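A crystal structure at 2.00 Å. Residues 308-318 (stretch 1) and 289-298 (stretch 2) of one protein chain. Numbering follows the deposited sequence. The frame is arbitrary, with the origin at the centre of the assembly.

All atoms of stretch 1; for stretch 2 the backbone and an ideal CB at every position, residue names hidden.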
ATOM      1  N   VAL A 308      -5.857  -6.035  -8.212  1.00 28.99           N
ATOM      2  CA  VAL A 308      -6.654  -5.101  -8.947  1.00 28.89           C
ATOM      3  C   VAL A 308      -6.104  -4.941 -10.332  1.00 28.72           C
ATOM      4  O   VAL A 308      -6.840  -4.929 -11.328  1.00 29.35           O
ATOM      5  CB  VAL A 308      -6.697  -3.704  -8.240  1.00 30.56           C
ATOM      6  CG1 VAL A 308      -7.316  -2.678  -9.179  1.00 32.45           C
ATOM      7  CG2 VAL A 308      -7.432  -3.843  -6.925  1.00 25.88           C
ATOM      8  N   ILE A 309      -4.811  -4.817 -10.425  1.00 27.48           N
ATOM      9  CA  ILE A 309      -4.172  -4.730 -11.737  1.00 27.21           C
ATOM     10  C   ILE A 309      -4.397  -5.999 -12.548  1.00 29.26           C
ATOM     11  O   ILE A 309      -4.807  -5.951 -13.710  1.00 29.60           O
ATOM     12  CB  ILE A 309      -2.627  -4.468 -11.643  1.00 28.95           C
ATOM     13  CG1 ILE A 309      -2.356  -3.102 -10.961  1.00 28.82           C
ATOM     14  CG2 ILE A 309      -1.973  -4.614 -13.018  1.00 25.69           C
ATOM     15  CD1 ILE A 309      -0.853  -2.917 -10.479  1.00 28.52           C
ATOM     16  N   ASN A 310      -4.106  -7.137 -11.958  1.00 27.23           N
ATOM     17  CA  ASN A 310      -4.243  -8.387 -12.701  1.00 28.94           C
ATOM     18  C   ASN A 310      -5.669  -8.691 -13.249  1.00 27.57           C
ATOM     19  O   ASN A 310      -5.828  -9.232 -14.346  1.00 29.03           O
ATOM     20  CB  ASN A 310      -3.806  -9.562 -11.789  1.00 26.68           C
ATOM     21  CG  ASN A 310      -3.766 -10.876 -12.543  1.00 27.47           C
ATOM     22  OD1 ASN A 310      -3.131 -10.944 -13.603  1.00 36.02           O
ATOM     23  ND2 ASN A 310      -4.473 -11.928 -12.019  1.00 28.86           N
ATOM     24  N   CYS A 311      -6.664  -8.464 -12.387  1.00 28.41           N
ATOM     25  CA  CYS A 311      -8.072  -8.723 -12.621  1.00 28.05           C
ATOM     26  C   CYS A 311      -8.772  -7.718 -13.485  1.00 30.86           C
ATOM     27  O   CYS A 311      -9.703  -8.080 -14.214  1.00 29.28           O
ATOM     28  CB  CYS A 311      -8.779  -8.844 -11.280  1.00 32.78           C
ATOM     29  SG  CYS A 311      -8.136 -10.381 -10.438  1.00 36.66           S
ATOM     30  N   LEU A 312      -8.360  -6.457 -13.423  1.00 27.76           N
ATOM     31  CA  LEU A 312      -8.867  -5.499 -14.411  1.00 31.10           C
ATOM     32  C   LEU A 312      -8.211  -5.616 -15.815  1.00 31.40           C
ATOM     33  O   LEU A 312      -8.866  -5.270 -16.814  1.00 31.28           O
ATOM     34  CB  LEU A 312      -8.722  -4.079 -13.937  1.00 31.97           C
ATOM     35  CG  LEU A 312      -9.546  -3.715 -12.723  1.00 29.15           C
ATOM     36  CD1 LEU A 312      -9.202  -2.275 -12.394  1.00 35.90           C
ATOM     37  CD2 LEU A 312     -11.043  -3.931 -13.010  1.00 25.81           C
ATOM     38  N   ASN A 313      -6.957  -6.079 -15.893  1.00 31.17           N
ATOM     39  CA  ASN A 313      -6.220  -6.249 -17.193  1.00 33.47           C
ATOM     40  C   ASN A 313      -7.003  -6.837 -18.356  1.00 35.63           C
ATOM     41  O   ASN A 313      -6.929  -6.299 -19.466  1.00 35.17           O
ATOM     42  CB  ASN A 313      -4.900  -7.075 -17.036  1.00 32.35           C
ATOM     43  CG  ASN A 313      -3.653  -6.188 -16.849  1.00 36.86           C
ATOM     44  OD1 ASN A 313      -3.654  -5.051 -17.307  1.00 33.73           O
ATOM     45  ND2 ASN A 313      -2.564  -6.728 -16.245  1.00 33.11           N
ATOM     46  N   PRO A 314      -7.678  -7.970 -18.148  1.00 33.99           N
ATOM     47  CA  PRO A 314      -8.470  -8.589 -19.236  1.00 35.30           C
ATOM     48  C   PRO A 314      -9.695  -7.816 -19.693  1.00 34.13           C
ATOM     49  O   PRO A 314     -10.218  -8.107 -20.754  1.00 31.56           O
ATOM     50  CB  PRO A 314      -8.968  -9.897 -18.608  1.00 35.26           C
ATOM     51  CG  PRO A 314      -8.105 -10.135 -17.444  1.00 35.51           C
ATOM     52  CD  PRO A 314      -7.654  -8.826 -16.953  1.00 34.19           C
ATOM     53  N   TYR A 315     -10.155  -6.858 -18.895  1.00 29.86           N
ATOM     54  CA  TYR A 315     -11.399  -6.164 -19.186  1.00 32.95           C
ATOM     55  C   TYR A 315     -11.314  -4.699 -19.607  1.00 34.39           C
ATOM     56  O   TYR A 315     -12.327  -4.135 -19.983  1.00 34.47           O
ATOM     57  CB  TYR A 315     -12.259  -6.193 -17.938  1.00 30.09           C
ATOM     58  CG  TYR A 315     -12.806  -7.537 -17.635  1.00 27.43           C
ATOM     59  CD1 TYR A 315     -13.861  -8.043 -18.378  1.00 32.88           C
ATOM     60  CD2 TYR A 315     -12.275  -8.330 -16.600  1.00 30.47           C
ATOM     61  CE1 TYR A 315     -14.383  -9.312 -18.112  1.00 30.26           C
ATOM     62  CE2 TYR A 315     -12.785  -9.626 -16.347  1.00 29.97           C
ATOM     63  CZ  TYR A 315     -13.865 -10.076 -17.083  1.00 33.57           C
ATOM     64  OH  TYR A 315     -14.412 -11.299 -16.841  1.00 28.97           O
HETATM   65  N   MSE A 316     -10.152  -4.091 -19.439  1.00 32.05           N
HETATM   66  CA  MSE A 316      -9.973  -2.685 -19.725  1.00 32.55           C
HETATM   67  C   MSE A 316      -8.467  -2.450 -19.927  1.00 35.15           C
HETATM   68  O   MSE A 316      -7.642  -3.368 -19.703  1.00 28.78           O
HETATM   69  CB  MSE A 316     -10.624  -1.813 -18.607  1.00 37.07           C
HETATM   70  CG  MSE A 316     -10.036  -1.897 -17.272  1.00 32.48           C
HETATM   71 SE   MSE A 316     -11.027  -0.992 -15.834  0.75 26.47          SE
HETATM   72  CE  MSE A 316     -11.190   0.989 -16.285  1.00 26.86           C
ATOM     73  N   LYS A 317      -8.142  -1.265 -20.459  1.00 33.59           N
ATOM     74  CA  LYS A 317      -6.770  -0.836 -20.663  1.00 32.98           C
ATOM     75  C   LYS A 317      -6.259  -0.276 -19.342  1.00 28.41           C
ATOM     76  O   LYS A 317      -6.796   0.740 -18.774  1.00 27.44           O
ATOM     77  CB  LYS A 317      -6.680   0.237 -21.783  1.00 32.60           C
ATOM     78  CG  LYS A 317      -5.220   0.687 -22.098  1.00 34.96           C
ATOM     79  CD  LYS A 317      -5.210   1.741 -23.249  1.00 38.28           C
ATOM     80  CE  LYS A 317      -3.831   2.327 -23.579  1.00 52.81           C
ATOM     81  NZ  LYS A 317      -4.014   3.604 -24.372  1.00 55.44           N
ATOM     82  N   VAL A 318      -5.249  -0.939 -18.816  1.00 30.94           N
ATOM     83  CA  VAL A 318      -4.658  -0.605 -17.533  1.00 29.86           C
ATOM     84  C   VAL A 318      -3.237  -0.104 -17.845  1.00 33.66           C
ATOM     85  O   VAL A 318      -2.465  -0.827 -18.443  1.00 27.28           O
ATOM     86  CB  VAL A 318      -4.593  -1.842 -16.609  1.00 31.23           C
ATOM     87  CG1 VAL A 318      -3.940  -1.482 -15.273  1.00 28.80           C
ATOM     88  CG2 VAL A 318      -5.952  -2.385 -16.360  1.00 25.95           C
ATOM     89  N   UNK A 289     -17.992   3.547 -15.493  1.00 31.56           N
ATOM     90  CA  UNK A 289     -17.994   3.118 -16.849  1.00 30.65           C
ATOM     91  C   UNK A 289     -16.763   3.537 -17.600  1.00 34.18           C
ATOM     92  O   UNK A 289     -16.874   4.082 -18.702  1.00 35.96           O
ATOM     93  CB  UNK A 289     -19.243   3.648 -17.556  1.00 30.65           C
ATOM     94  N   UNK A 290     -15.589   3.277 -17.039  1.00 33.65           N
ATOM     95  CA  UNK A 290     -14.357   3.655 -17.700  1.00 31.85           C
ATOM     96  C   UNK A 290     -13.840   2.559 -18.599  1.00 31.65           C
ATOM     97  O   UNK A 290     -14.083   1.398 -18.358  1.00 39.71           O
ATOM     98  CB  UNK A 290     -13.292   4.024 -16.665  1.00 31.85           C
ATOM     99  N   UNK A 291     -13.025   2.939 -19.586  1.00 34.18           N
ATOM    100  CA  UNK A 291     -12.381   1.988 -20.539  1.00 34.85           C
ATOM    101  C   UNK A 291     -10.848   1.847 -20.330  1.00 33.31           C
ATOM    102  O   UNK A 291     -10.248   0.879 -20.764  1.00 30.65           O
ATOM    103  CB  UNK A 291     -12.647   2.449 -21.974  1.00 34.85           C
ATOM    104  N   UNK A 292     -10.256   2.837 -19.667  1.00 31.44           N
ATOM    105  CA  UNK A 292      -8.842   2.931 -19.354  1.00 28.35           C
ATOM    106  C   UNK A 292      -8.678   3.433 -17.912  1.00 29.49           C
ATOM    107  O   UNK A 292      -9.483   4.244 -17.439  1.00 26.68           O
ATOM    108  CB  UNK A 292      -8.128   3.855 -20.343  1.00 28.35           C
ATOM    109  N   UNK A 293      -7.679   2.911 -17.213  1.00 29.11           N
ATOM    110  CA  UNK A 293      -7.329   3.363 -15.863  1.00 30.67           C
ATOM    111  C   UNK A 293      -5.775   3.450 -15.802  1.00 29.82           C
ATOM    112  O   UNK A 293      -5.101   2.638 -16.388  1.00 28.57           O
ATOM    113  CB  UNK A 293      -7.886   2.416 -14.798  1.00 30.67           C
ATOM    114  N   UNK A 294      -5.252   4.524 -15.228  1.00 29.27           N
ATOM    115  CA  UNK A 294      -3.799   4.717 -14.992  1.00 25.91           C
ATOM    116  C   UNK A 294      -3.615   4.413 -13.497  1.00 27.61           C
ATOM    117  O   UNK A 294      -4.331   4.972 -12.623  1.00 30.77           O
ATOM    118  CB  UNK A 294      -3.320   6.123 -15.360  1.00 25.91           C
ATOM    119  N   UNK A 295      -2.697   3.491 -13.220  1.00 29.61           N
ATOM    120  CA  UNK A 295      -2.395   3.019 -11.875  1.00 27.36           C
ATOM    121  C   UNK A 295      -0.937   3.370 -11.566  1.00 25.25           C
ATOM    122  O   UNK A 295      -0.025   3.039 -12.338  1.00 27.96           O
ATOM    123  CB  UNK A 295      -2.645   1.515 -11.745  1.00 27.36           C
ATOM    124  N   UNK A 296      -0.754   4.172 -10.518  1.00 28.53           N
ATOM    125  CA  UNK A 296       0.582   4.584 -10.054  1.00 28.36           C
ATOM    126  C   UNK A 296       1.138   3.586  -9.036  1.00 26.94           C
ATOM    127  O   UNK A 296       0.488   3.295  -8.016  1.00 29.45           O
ATOM    128  CB  UNK A 296       0.527   5.983  -9.438  1.00 28.36           C
ATOM    129  N   UNK A 297       2.332   3.074  -9.318  1.00 31.12           N
ATOM    130  CA  UNK A 297       2.933   1.943  -8.565  1.00 31.11           C
ATOM    131  C   UNK A 297       4.369   2.141  -8.124  1.00 28.24           C
ATOM    132  O   UNK A 297       5.057   2.967  -8.679  1.00 28.51           O
ATOM    133  CB  UNK A 297       2.874   0.676  -9.420  1.00 31.11           C
ATOM    134  N   UNK A 298       4.771   1.440  -7.054  1.00 26.57           N
ATOM    135  CA  UNK A 298       6.166   1.336  -6.666  1.00 26.76           C
ATOM    136  C   UNK A 298       6.359  -0.087  -6.184  1.00 31.85           C
ATOM    137  O   UNK A 298       5.414  -0.908  -6.207  1.00 27.66           O
ATOM    138  CB  UNK A 298       6.549   2.361  -5.596  1.00 26.76           C
TER

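Position 289 lies beyond the reach of stretch 1. Its CB points away, and phi and psi are both near 50°, a left-handed conformation. Glycine, asparagine or aspartate tolerate this best. The residue is Asn 289, and its OD1 is hydrogen-bonded elsewhere in the structure.

At position 290 the CB points sideways. The ideal CB is 3.7 Å from CE of Met 316, a selenomethionine. That methyl offers no polar partner, so an apolar side chain suits. Leucine, isoleucine, valine or methionine could all serve. It is Leu 290. Its CB packs 3.6 Å from Met 316 CE.

Position 291 contributes backbone. Its O accepts a hydrogen bond from Lys 317 N at 3.0 Å. The CB points away and meets nothing of stretch 1 within 5.5 Å. Small or polar residues would fit, and contact does little to restrict the choice. It is Ser 291, whose hydroxyl makes no bond to stretch 1.

Position 292 pairs with Lys 317 in a parallel bridge, CA to CA 4.5 Å. Its CB shares a sheet face with the Lys 317 side chain. The extended backbone favours beta-branched residues, and a polar or acidic group could lie beside the lysine chain. Threonine, valine, serine or glutamate are all reasonable. It is Thr 292, with OG1 3.7 Å from Lys 317 CB.

Position 293 donates its N to Lys 317 O at 2.8 Å. It pairs with Val 318 at a CA to CA distance of 5.1 Å, and its CB is on the same face as the Val 318 side chain. The ideal CB is 3.9 Å from Met 316 CE, and Leu 312 is also near. This is an apolar setting, suited to valine, isoleucine or leucine. It is Val 293. CG1 lies 4.0 Å from Val 318 CG2 and 4.4 Å from Leu 312 CD1, so one methyl meets both the strand and the helix.

At position 294 the CB points away from stretch 1. Many side chains would do. It is Tyr 294. Its OH and Lys 317 NZ each lie 2.9 Å from water 1 O, so the water bridges the two side chains; it accepts from the lysine.

At position 295 the CB points toward stretch 1, 4.7 Å from Ile 309 CG1 and 4.8 Å from Val 318 CG1. An aliphatic residue is expected, valine or isoleucine above all. It is Val 295. CG1 lies 4.2 Å from Ile 309 CG1, and CG2 4.2 Å from Val 318 CG1.

Position 296 is out of reach, so stretch 1 does not limit the choice; it is Leu 296.

At position 297 the CB points toward stretch 1, 5.3 Å from Ile 309 CD1. Valine, threonine or isoleucine would suit. It is Thr 297. Its CG2 lies 4.0 Å from Ile 309 CD1, while OG1 bonds elsewhere in the structure.

Position 298 is also out of reach and equally unrestricted; it is Thr 298.

Stretch 2 (289-298) NLSTVYVLTT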
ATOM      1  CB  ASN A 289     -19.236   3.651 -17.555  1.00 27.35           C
ATOM      2  CG  ASN A 289     -19.457   3.047 -18.944  1.00 31.50           C
ATOM      3  OD1 ASN A 289     -19.107   1.921 -19.250  1.00 27.90           O
ATOM      4  ND2 ASN A 289     -20.025   3.827 -19.781  1.00 30.37           N
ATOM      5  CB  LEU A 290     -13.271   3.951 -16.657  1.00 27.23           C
ATOM      6  CG  LEU A 290     -13.459   5.065 -15.635  1.00 30.25           C
ATOM      7  CD1 LEU A 290     -12.585   4.675 -14.435  1.00 40.96           C
ATOM      8  CD2 LEU A 290     -13.135   6.469 -16.235  1.00 34.34           C
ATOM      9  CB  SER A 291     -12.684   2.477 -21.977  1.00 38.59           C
ATOM     10  OG  SER A 291     -12.165   3.823 -22.164  1.00 46.20           O
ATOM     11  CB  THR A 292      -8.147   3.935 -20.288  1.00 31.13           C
ATOM     12  OG1 THR A 292      -8.362   3.555 -21.638  1.00 33.55           O
ATOM     13  CG2 THR A 292      -6.610   3.991 -20.025  1.00 31.82           C
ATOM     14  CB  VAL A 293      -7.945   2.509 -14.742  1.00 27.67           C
ATOM     15  CG1 VAL A 293      -7.475   1.015 -14.835  1.00 26.18           C
ATOM     16  CG2 VAL A 293      -7.612   3.093 -13.402  1.00 30.57           C
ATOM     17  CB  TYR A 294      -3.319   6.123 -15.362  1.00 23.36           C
ATOM     18  CG  TYR A 294      -3.547   6.434 -16.827  1.00 29.80           C
ATOM     19  CD1 TYR A 294      -4.801   6.791 -17.292  1.00 26.62           C
ATOM     20  CD2 TYR A 294      -2.520   6.291 -17.767  1.00 31.99           C
ATOM     21  CE1 TYR A 294      -5.023   7.049 -18.649  1.00 26.64           C
ATOM     22  CE2 TYR A 294      -2.752   6.519 -19.130  1.00 31.07           C
ATOM     23  CZ  TYR A 294      -4.007   6.872 -19.557  1.00 27.86           C
ATOM     24  OH  TYR A 294      -4.271   7.101 -20.888  1.00 29.22           O
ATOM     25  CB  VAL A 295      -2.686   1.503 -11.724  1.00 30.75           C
ATOM     26  CG1 VAL A 295      -2.352   1.020 -10.262  1.00 27.21           C
ATOM     27  CG2 VAL A 295      -4.157   1.203 -12.054  1.00 26.85           C
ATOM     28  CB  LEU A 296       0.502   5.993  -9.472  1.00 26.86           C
ATOM     29  CG  LEU A 296      -0.236   7.056 -10.284  1.00 31.48           C
ATOM     30  CD1 LEU A 296      -0.134   8.454  -9.655  1.00 28.74           C
ATOM     31  CD2 LEU A 296       0.286   7.088 -11.724  1.00 24.78           C
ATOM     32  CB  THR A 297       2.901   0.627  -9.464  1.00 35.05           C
ATOM     33  OG1 THR A 297       3.720   0.779 -10.638  1.00 29.77           O
ATOM     34  CG2 THR A 297       1.496   0.312  -9.917  1.00 28.55           C
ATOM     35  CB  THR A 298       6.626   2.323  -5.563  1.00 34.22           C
ATOM     36  OG1 THR A 298       5.992   2.005  -4.314  1.00 30.09           O
ATOM     37  CG2 THR A 298       6.385   3.806  -5.978  1.00 26.24           C
TER
HETATM   38  O   HOH W   1      -2.719   5.787 -23.021  1.00 41.12           O
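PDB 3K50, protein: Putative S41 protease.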